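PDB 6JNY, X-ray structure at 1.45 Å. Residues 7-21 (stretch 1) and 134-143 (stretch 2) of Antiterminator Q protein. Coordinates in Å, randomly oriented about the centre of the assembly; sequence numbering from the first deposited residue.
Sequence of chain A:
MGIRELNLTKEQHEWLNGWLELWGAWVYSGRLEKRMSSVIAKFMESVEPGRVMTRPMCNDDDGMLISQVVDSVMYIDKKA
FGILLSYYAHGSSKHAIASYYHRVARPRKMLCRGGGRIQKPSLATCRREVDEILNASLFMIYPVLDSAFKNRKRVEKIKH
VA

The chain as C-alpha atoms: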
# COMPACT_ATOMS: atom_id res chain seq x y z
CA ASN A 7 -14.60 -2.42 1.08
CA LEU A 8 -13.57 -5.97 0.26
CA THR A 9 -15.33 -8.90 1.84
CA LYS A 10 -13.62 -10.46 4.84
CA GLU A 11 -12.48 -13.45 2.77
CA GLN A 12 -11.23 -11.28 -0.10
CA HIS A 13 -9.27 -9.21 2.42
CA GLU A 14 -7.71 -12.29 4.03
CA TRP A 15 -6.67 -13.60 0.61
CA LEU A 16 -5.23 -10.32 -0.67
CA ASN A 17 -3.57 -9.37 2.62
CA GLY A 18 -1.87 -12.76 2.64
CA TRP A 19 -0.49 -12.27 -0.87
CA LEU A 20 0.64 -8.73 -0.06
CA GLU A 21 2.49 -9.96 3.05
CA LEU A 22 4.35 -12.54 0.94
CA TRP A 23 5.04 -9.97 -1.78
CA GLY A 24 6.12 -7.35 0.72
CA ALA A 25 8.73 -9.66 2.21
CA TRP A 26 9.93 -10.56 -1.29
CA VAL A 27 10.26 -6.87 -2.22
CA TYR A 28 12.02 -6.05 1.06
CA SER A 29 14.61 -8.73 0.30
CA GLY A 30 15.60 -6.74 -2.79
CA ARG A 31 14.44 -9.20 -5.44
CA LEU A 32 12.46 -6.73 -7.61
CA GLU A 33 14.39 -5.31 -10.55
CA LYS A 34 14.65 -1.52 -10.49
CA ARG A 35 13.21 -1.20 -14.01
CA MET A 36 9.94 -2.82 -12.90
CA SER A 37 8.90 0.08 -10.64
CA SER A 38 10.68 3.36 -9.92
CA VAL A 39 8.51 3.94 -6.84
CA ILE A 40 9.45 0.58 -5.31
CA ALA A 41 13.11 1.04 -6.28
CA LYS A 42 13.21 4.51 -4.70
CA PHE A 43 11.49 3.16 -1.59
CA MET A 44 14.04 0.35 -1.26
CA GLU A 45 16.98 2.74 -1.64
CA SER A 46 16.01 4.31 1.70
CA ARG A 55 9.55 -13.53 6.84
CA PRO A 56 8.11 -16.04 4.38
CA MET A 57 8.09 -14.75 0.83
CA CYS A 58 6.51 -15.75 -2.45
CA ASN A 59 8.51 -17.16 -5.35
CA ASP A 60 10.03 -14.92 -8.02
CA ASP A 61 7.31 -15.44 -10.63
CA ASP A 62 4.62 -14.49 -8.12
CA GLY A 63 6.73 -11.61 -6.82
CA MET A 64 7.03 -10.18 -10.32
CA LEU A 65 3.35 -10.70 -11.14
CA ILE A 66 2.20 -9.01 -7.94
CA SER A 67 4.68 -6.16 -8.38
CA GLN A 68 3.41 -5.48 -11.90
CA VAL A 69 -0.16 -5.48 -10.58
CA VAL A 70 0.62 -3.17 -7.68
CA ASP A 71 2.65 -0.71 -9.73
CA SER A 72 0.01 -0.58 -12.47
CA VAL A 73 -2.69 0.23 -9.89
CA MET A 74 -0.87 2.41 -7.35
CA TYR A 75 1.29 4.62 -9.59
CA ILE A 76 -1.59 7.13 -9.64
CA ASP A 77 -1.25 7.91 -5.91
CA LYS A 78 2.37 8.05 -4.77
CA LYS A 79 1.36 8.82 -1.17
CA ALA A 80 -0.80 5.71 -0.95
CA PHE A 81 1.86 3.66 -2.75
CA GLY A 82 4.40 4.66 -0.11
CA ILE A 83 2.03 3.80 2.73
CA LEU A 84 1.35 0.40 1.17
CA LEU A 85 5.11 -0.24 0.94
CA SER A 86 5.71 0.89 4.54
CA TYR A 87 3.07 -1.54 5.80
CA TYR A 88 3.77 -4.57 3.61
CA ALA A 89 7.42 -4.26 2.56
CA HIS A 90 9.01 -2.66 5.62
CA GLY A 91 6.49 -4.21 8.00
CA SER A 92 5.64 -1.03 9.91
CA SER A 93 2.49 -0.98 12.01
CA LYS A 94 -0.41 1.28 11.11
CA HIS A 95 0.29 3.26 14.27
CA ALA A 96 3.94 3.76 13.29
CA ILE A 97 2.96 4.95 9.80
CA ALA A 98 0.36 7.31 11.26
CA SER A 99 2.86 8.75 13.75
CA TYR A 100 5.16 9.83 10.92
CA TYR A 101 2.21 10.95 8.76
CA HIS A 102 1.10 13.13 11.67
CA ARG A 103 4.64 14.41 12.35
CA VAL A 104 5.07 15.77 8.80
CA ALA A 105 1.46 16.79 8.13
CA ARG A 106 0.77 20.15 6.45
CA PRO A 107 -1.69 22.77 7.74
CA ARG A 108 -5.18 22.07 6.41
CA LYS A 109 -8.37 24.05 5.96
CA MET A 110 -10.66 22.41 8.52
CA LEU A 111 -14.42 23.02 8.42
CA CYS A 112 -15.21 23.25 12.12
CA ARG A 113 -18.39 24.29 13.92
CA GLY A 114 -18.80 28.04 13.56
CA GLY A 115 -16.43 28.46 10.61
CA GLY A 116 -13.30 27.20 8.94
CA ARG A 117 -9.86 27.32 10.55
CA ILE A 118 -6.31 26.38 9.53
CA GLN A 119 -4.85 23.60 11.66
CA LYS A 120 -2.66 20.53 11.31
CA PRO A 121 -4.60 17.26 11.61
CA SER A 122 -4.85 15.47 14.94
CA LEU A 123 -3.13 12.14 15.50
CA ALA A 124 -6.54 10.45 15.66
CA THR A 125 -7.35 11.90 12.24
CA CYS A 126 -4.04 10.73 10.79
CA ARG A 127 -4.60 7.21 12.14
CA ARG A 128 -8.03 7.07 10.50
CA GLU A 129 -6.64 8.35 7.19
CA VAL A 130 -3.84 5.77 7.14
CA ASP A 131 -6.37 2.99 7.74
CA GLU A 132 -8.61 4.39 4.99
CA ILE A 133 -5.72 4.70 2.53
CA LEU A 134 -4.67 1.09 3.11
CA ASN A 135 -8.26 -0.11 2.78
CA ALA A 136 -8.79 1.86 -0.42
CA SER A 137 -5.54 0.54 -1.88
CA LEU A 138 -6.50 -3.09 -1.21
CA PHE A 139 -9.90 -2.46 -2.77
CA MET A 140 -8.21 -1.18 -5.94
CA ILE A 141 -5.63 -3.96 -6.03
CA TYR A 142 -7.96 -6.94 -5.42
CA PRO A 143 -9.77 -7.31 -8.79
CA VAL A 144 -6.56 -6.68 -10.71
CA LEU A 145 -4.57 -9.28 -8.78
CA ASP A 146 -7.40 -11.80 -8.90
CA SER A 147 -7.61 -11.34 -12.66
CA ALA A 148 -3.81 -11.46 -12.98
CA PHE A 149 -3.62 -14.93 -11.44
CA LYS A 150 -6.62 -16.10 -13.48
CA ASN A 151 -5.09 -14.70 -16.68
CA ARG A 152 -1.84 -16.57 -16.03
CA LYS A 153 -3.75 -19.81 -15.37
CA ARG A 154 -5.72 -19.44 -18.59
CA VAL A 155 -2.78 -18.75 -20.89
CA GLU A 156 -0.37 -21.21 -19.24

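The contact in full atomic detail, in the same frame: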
# COMPACT_ATOMS: atom_id res chain seq x y z
N ASN A 7 -15.25 -1.45 0.21
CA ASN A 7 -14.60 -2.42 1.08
C ASN A 7 -14.66 -3.83 0.50
O ASN A 7 -15.66 -4.24 -0.07
CB ASN A 7 -15.23 -2.39 2.48
CG ASN A 7 -14.35 -1.69 3.50
OD1 ASN A 7 -13.49 -2.32 4.14
ND2 ASN A 7 -14.55 -0.39 3.67
N LEU A 8 -13.57 -4.57 0.64
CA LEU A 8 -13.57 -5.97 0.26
C LEU A 8 -14.32 -6.79 1.30
O LEU A 8 -14.47 -6.39 2.45
CB LEU A 8 -12.13 -6.49 0.18
CG LEU A 8 -11.19 -5.84 -0.83
CD1 LEU A 8 -9.79 -6.38 -0.61
CD2 LEU A 8 -11.66 -6.08 -2.24
N THR A 9 -14.78 -7.96 0.87
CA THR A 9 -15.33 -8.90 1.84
C THR A 9 -14.22 -9.40 2.75
O THR A 9 -13.02 -9.25 2.46
CB THR A 9 -15.99 -10.10 1.16
OG1 THR A 9 -14.99 -10.97 0.62
CG2 THR A 9 -16.95 -9.64 0.06
N LYS A 10 -14.61 -9.99 3.87
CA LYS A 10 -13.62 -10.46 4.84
C LYS A 10 -12.71 -11.50 4.20
O LYS A 10 -11.49 -11.47 4.39
CB LYS A 10 -14.34 -10.99 6.08
CG LYS A 10 -13.46 -11.55 7.19
CD LYS A 10 -14.33 -11.94 8.39
CE LYS A 10 -13.62 -12.93 9.31
NZ LYS A 10 -14.48 -13.31 10.47
N GLU A 11 -13.28 -12.41 3.41
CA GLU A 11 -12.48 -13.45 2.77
C GLU A 11 -11.56 -12.87 1.69
O GLU A 11 -10.40 -13.29 1.57
CB GLU A 11 -13.39 -14.53 2.20
CG GLU A 11 -12.65 -15.76 1.70
CD GLU A 11 -13.59 -16.88 1.31
OE1 GLU A 11 -14.77 -16.85 1.75
OE2 GLU A 11 -13.16 -17.79 0.57
N GLN A 12 -12.07 -11.94 0.89
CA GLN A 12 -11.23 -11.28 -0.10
C GLN A 12 -10.07 -10.55 0.57
O GLN A 12 -8.94 -10.60 0.08
CB GLN A 12 -12.06 -10.28 -0.91
CG GLN A 12 -12.99 -10.93 -1.92
CD GLN A 12 -14.01 -9.95 -2.45
OE1 GLN A 12 -14.15 -8.83 -1.96
NE2 GLN A 12 -14.75 -10.37 -3.48
N HIS A 13 -10.34 -9.89 1.69
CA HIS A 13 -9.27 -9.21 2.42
C HIS A 13 -8.23 -10.20 2.93
O HIS A 13 -7.03 -9.97 2.80
CB HIS A 13 -9.84 -8.40 3.58
CG HIS A 13 -8.78 -7.73 4.40
ND1 HIS A 13 -8.18 -8.32 5.49
CD2 HIS A 13 -8.17 -6.53 4.25
CE1 HIS A 13 -7.28 -7.51 5.99
NE2 HIS A 13 -7.25 -6.41 5.26
N GLU A 14 -8.67 -11.32 3.53
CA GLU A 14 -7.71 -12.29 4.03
C GLU A 14 -6.81 -12.81 2.91
O GLU A 14 -5.59 -12.94 3.08
CB GLU A 14 -8.42 -13.45 4.72
CG GLU A 14 -9.15 -13.08 6.00
CD GLU A 14 -10.06 -14.20 6.48
OE1 GLU A 14 -9.96 -15.32 5.95
OE2 GLU A 14 -10.87 -13.95 7.40
N TRP A 15 -7.41 -13.10 1.76
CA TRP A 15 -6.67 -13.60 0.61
C TRP A 15 -5.67 -12.57 0.12
O TRP A 15 -4.48 -12.87 -0.05
CB TRP A 15 -7.68 -13.93 -0.50
CG TRP A 15 -7.09 -14.43 -1.76
CD1 TRP A 15 -6.75 -15.72 -2.05
CD2 TRP A 15 -6.77 -13.66 -2.93
NE1 TRP A 15 -6.23 -15.80 -3.32
CE2 TRP A 15 -6.23 -14.55 -3.88
CE3 TRP A 15 -6.86 -12.30 -3.25
CZ2 TRP A 15 -5.81 -14.12 -5.15
CZ3 TRP A 15 -6.46 -11.88 -4.51
CH2 TRP A 15 -5.94 -12.79 -5.45
N LEU A 16 -6.12 -11.33 -0.11
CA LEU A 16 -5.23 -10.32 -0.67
C LEU A 16 -4.17 -9.91 0.34
O LEU A 16 -3.00 -9.75 -0.03
CB LEU A 16 -6.02 -9.11 -1.15
CG LEU A 16 -5.15 -7.95 -1.66
CD1 LEU A 16 -4.25 -8.41 -2.81
CD2 LEU A 16 -6.03 -6.80 -2.08
N ASN A 17 -4.55 -9.72 1.60
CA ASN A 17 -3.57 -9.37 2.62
C ASN A 17 -2.49 -10.43 2.71
O ASN A 17 -1.30 -10.11 2.87
CB ASN A 17 -4.26 -9.20 3.97
CG ASN A 17 -3.28 -8.88 5.07
OD1 ASN A 17 -2.80 -7.75 5.17
ND2 ASN A 17 -2.97 -9.88 5.88
N GLY A 18 -2.86 -11.70 2.60
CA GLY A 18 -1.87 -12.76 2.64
C GLY A 18 -0.88 -12.64 1.50
O GLY A 18 0.34 -12.73 1.71
N TRP A 19 -1.38 -12.43 0.28
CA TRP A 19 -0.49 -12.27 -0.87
C TRP A 19 0.40 -11.04 -0.71
O TRP A 19 1.59 -11.08 -1.04
CB TRP A 19 -1.30 -12.17 -2.16
CG TRP A 19 -1.62 -13.49 -2.76
CD1 TRP A 19 -2.88 -14.01 -2.98
CD2 TRP A 19 -0.69 -14.47 -3.23
NE1 TRP A 19 -2.77 -15.26 -3.55
CE2 TRP A 19 -1.44 -15.56 -3.71
CE3 TRP A 19 0.70 -14.54 -3.28
CZ2 TRP A 19 -0.84 -16.70 -4.25
CZ3 TRP A 19 1.29 -15.67 -3.82
CH2 TRP A 19 0.52 -16.73 -4.30
N LEU A 20 -0.16 -9.94 -0.20
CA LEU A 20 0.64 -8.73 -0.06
C LEU A 20 1.70 -8.86 1.03
O LEU A 20 2.77 -8.25 0.92
CB LEU A 20 -0.24 -7.50 0.15
CG LEU A 20 -1.11 -7.14 -1.07
CD1 LEU A 20 -1.99 -5.95 -0.73
CD2 LEU A 20 -0.24 -6.84 -2.29
N GLU A 21 1.44 -9.67 2.07
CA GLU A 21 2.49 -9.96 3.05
C GLU A 21 3.63 -10.75 2.41
O GLU A 21 4.82 -10.46 2.67
CB GLU A 21 1.89 -10.72 4.24
CG GLU A 21 1.09 -9.83 5.21
CD GLU A 21 0.36 -10.63 6.30
OE1 GLU A 21 0.43 -11.87 6.29
OE2 GLU A 21 -0.30 -10.00 7.15
N LEU A 134 -4.98 2.50 3.31
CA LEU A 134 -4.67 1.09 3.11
C LEU A 134 -5.88 0.32 2.61
O LEU A 134 -5.78 -0.47 1.66
CB LEU A 134 -4.11 0.48 4.41
CG LEU A 134 -2.67 0.86 4.72
CD1 LEU A 134 -2.35 0.51 6.18
CD2 LEU A 134 -1.72 0.15 3.78
N ASN A 135 -7.05 0.57 3.21
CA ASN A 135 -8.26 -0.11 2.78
C ASN A 135 -8.58 0.21 1.33
O ASN A 135 -8.90 -0.69 0.55
CB ASN A 135 -9.42 0.27 3.69
CG ASN A 135 -10.70 -0.43 3.31
OD1 ASN A 135 -11.52 0.10 2.55
ND2 ASN A 135 -10.88 -1.64 3.82
N ALA A 136 -8.46 1.47 0.95
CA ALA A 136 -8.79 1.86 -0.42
C ALA A 136 -7.81 1.24 -1.40
O ALA A 136 -8.19 0.84 -2.51
CB ALA A 136 -8.77 3.38 -0.52
N SER A 137 -6.54 1.16 -1.01
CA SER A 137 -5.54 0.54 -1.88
C SER A 137 -5.84 -0.94 -2.10
O SER A 137 -5.76 -1.43 -3.23
CB SER A 137 -4.15 0.71 -1.29
OG SER A 137 -3.82 2.09 -1.11
N LEU A 138 -6.18 -1.68 -1.04
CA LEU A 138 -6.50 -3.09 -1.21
C LEU A 138 -7.73 -3.27 -2.07
O LEU A 138 -7.80 -4.20 -2.88
CB LEU A 138 -6.70 -3.77 0.15
CG LEU A 138 -5.42 -4.39 0.73
CD1 LEU A 138 -4.37 -3.36 1.09
CD2 LEU A 138 -5.79 -5.26 1.91
N PHE A 139 -8.71 -2.39 -1.92
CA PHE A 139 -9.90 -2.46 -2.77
C PHE A 139 -9.54 -2.32 -4.24
O PHE A 139 -10.09 -3.03 -5.10
CB PHE A 139 -10.89 -1.39 -2.33
CG PHE A 139 -12.20 -1.45 -3.07
CD1 PHE A 139 -13.19 -2.31 -2.66
CD2 PHE A 139 -12.40 -0.67 -4.19
CE1 PHE A 139 -14.40 -2.38 -3.35
CE2 PHE A 139 -13.60 -0.74 -4.89
CZ PHE A 139 -14.58 -1.59 -4.46
N MET A 140 -8.63 -1.39 -4.56
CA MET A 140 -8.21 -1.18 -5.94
C MET A 140 -7.39 -2.35 -6.45
O MET A 140 -7.49 -2.73 -7.63
CB MET A 140 -7.38 0.10 -6.05
CG MET A 140 -8.11 1.40 -5.77
SD MET A 140 -6.92 2.68 -5.31
CE MET A 140 -6.01 2.86 -6.84
N ILE A 141 -6.54 -2.91 -5.59
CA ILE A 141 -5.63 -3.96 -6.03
C ILE A 141 -6.37 -5.28 -6.27
O ILE A 141 -6.06 -6.01 -7.21
CB ILE A 141 -4.47 -4.11 -5.03
CG1 ILE A 141 -3.56 -2.89 -5.11
CG2 ILE A 141 -3.68 -5.36 -5.32
CD1 ILE A 141 -2.65 -2.77 -3.88
N TYR A 142 -7.35 -5.61 -5.43
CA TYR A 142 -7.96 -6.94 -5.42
C TYR A 142 -8.43 -7.44 -6.79
O TYR A 142 -8.01 -8.53 -7.21
CB TYR A 142 -9.12 -7.04 -4.40
CG TYR A 142 -9.88 -8.33 -4.55
CD1 TYR A 142 -9.38 -9.51 -3.99
CD2 TYR A 142 -11.03 -8.41 -5.32
CE1 TYR A 142 -10.03 -10.71 -4.15
CE2 TYR A 142 -11.69 -9.62 -5.49
CZ TYR A 142 -11.18 -10.76 -4.90
OH TYR A 142 -11.84 -11.97 -5.07
N PRO A 143 -9.30 -6.73 -7.52
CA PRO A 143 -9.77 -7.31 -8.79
C PRO A 143 -8.66 -7.47 -9.80
O PRO A 143 -8.70 -8.40 -10.62
CB PRO A 143 -10.81 -6.30 -9.28
CG PRO A 143 -10.39 -5.00 -8.66
CD PRO A 143 -9.83 -5.37 -7.31
O HOH W 1 -10.59 -3.02 1.25

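Two helical segments more than a hundred residues apart in sequence meet here almost at right angles: the axes of helix 10-21 and helix 134-143 cross at 89° and approach to 10.4 Å, a spacing that leaves room for a layer of side chains. About 700 Å² is buried, counting both sides, and most of the contact is apolar.

Leu 134 lies out of reach, so the contact begins at Asn 135, where it is polar. The CA-to-CB bond of Asn 135 points sideways, but with chi1 in the t rotamer (-179°), the amide end comes nearer, and ND2 donates a hydrogen bond to OD1 of Asn 7 at 2.7 Å. An asparagine suits this partly exposed margin because its short side chain carries both a donor and an acceptor. Close by, water 1 donates to the backbone O of Asn 135 at 3.0 Å and accepts a weak bond from Leu 8 N at 3.4 Å, linking the two backbones. Ala 136 points away and Ser 137 sideways; neither makes contact.

The CA-to-CB bond of Leu 138 points toward stretch 1, and the residue is buried. Its branched side chain meets several neighbours: CD2 lies 3.6 Å from CD2 of the His 13 ring, CG 3.8 Å from Leu 16 CD2, and CD1 4.0 Å from Leu 20 CD1. Leu 16 and Leu 20, one helical turn apart, present their side chains on the same side of their helix, and a compact, wholly apolar leucine fits against both.

Phe 139 sits at the exposed margin; its CA-to-CB bond points sideways, but the ring comes nearer, beside Asn 7 and Leu 8. CD1 lies 4.1 Å from Leu 8 CD2, and Leu 8 N approaches the ring edge. The broad apolar ring gives Leu 8 a surface to pack on. Met 140 points away. Ile 141 returns to the buried side, where its CG2 packs 4.0 Å from Leu 16 CD1; an apolar side chain with no polar group to satisfy suits this buried place.

Tyr 142 gives up the most surface, 123 Å². Its CB packs 3.5 Å from Leu 8 CD2 and 3.9 Å from Leu 16 CD2, while its ring reaches past Leu 8 to Gln 12 and Trp 15. A large flat ring suits this place because it offers a face to Gln 12, whose CB lies 4.2 Å from the ring centroid in a CH-pi contact, and an edge to Trp 15, whose CE3 comes within 3.7 Å of Tyr 142 CE1. Gln 12 is held by reciprocal bonds with Thr 9: Thr 9 N donates to Gln 12 OE1 at 3.0 Å, and Gln 12 N donates to Thr 9 OG1 at 3.1 Å, capping the helix. Pro 143 points away, and the helix kinks there because proline's nitrogen has no hydrogen to donate to the preceding turn.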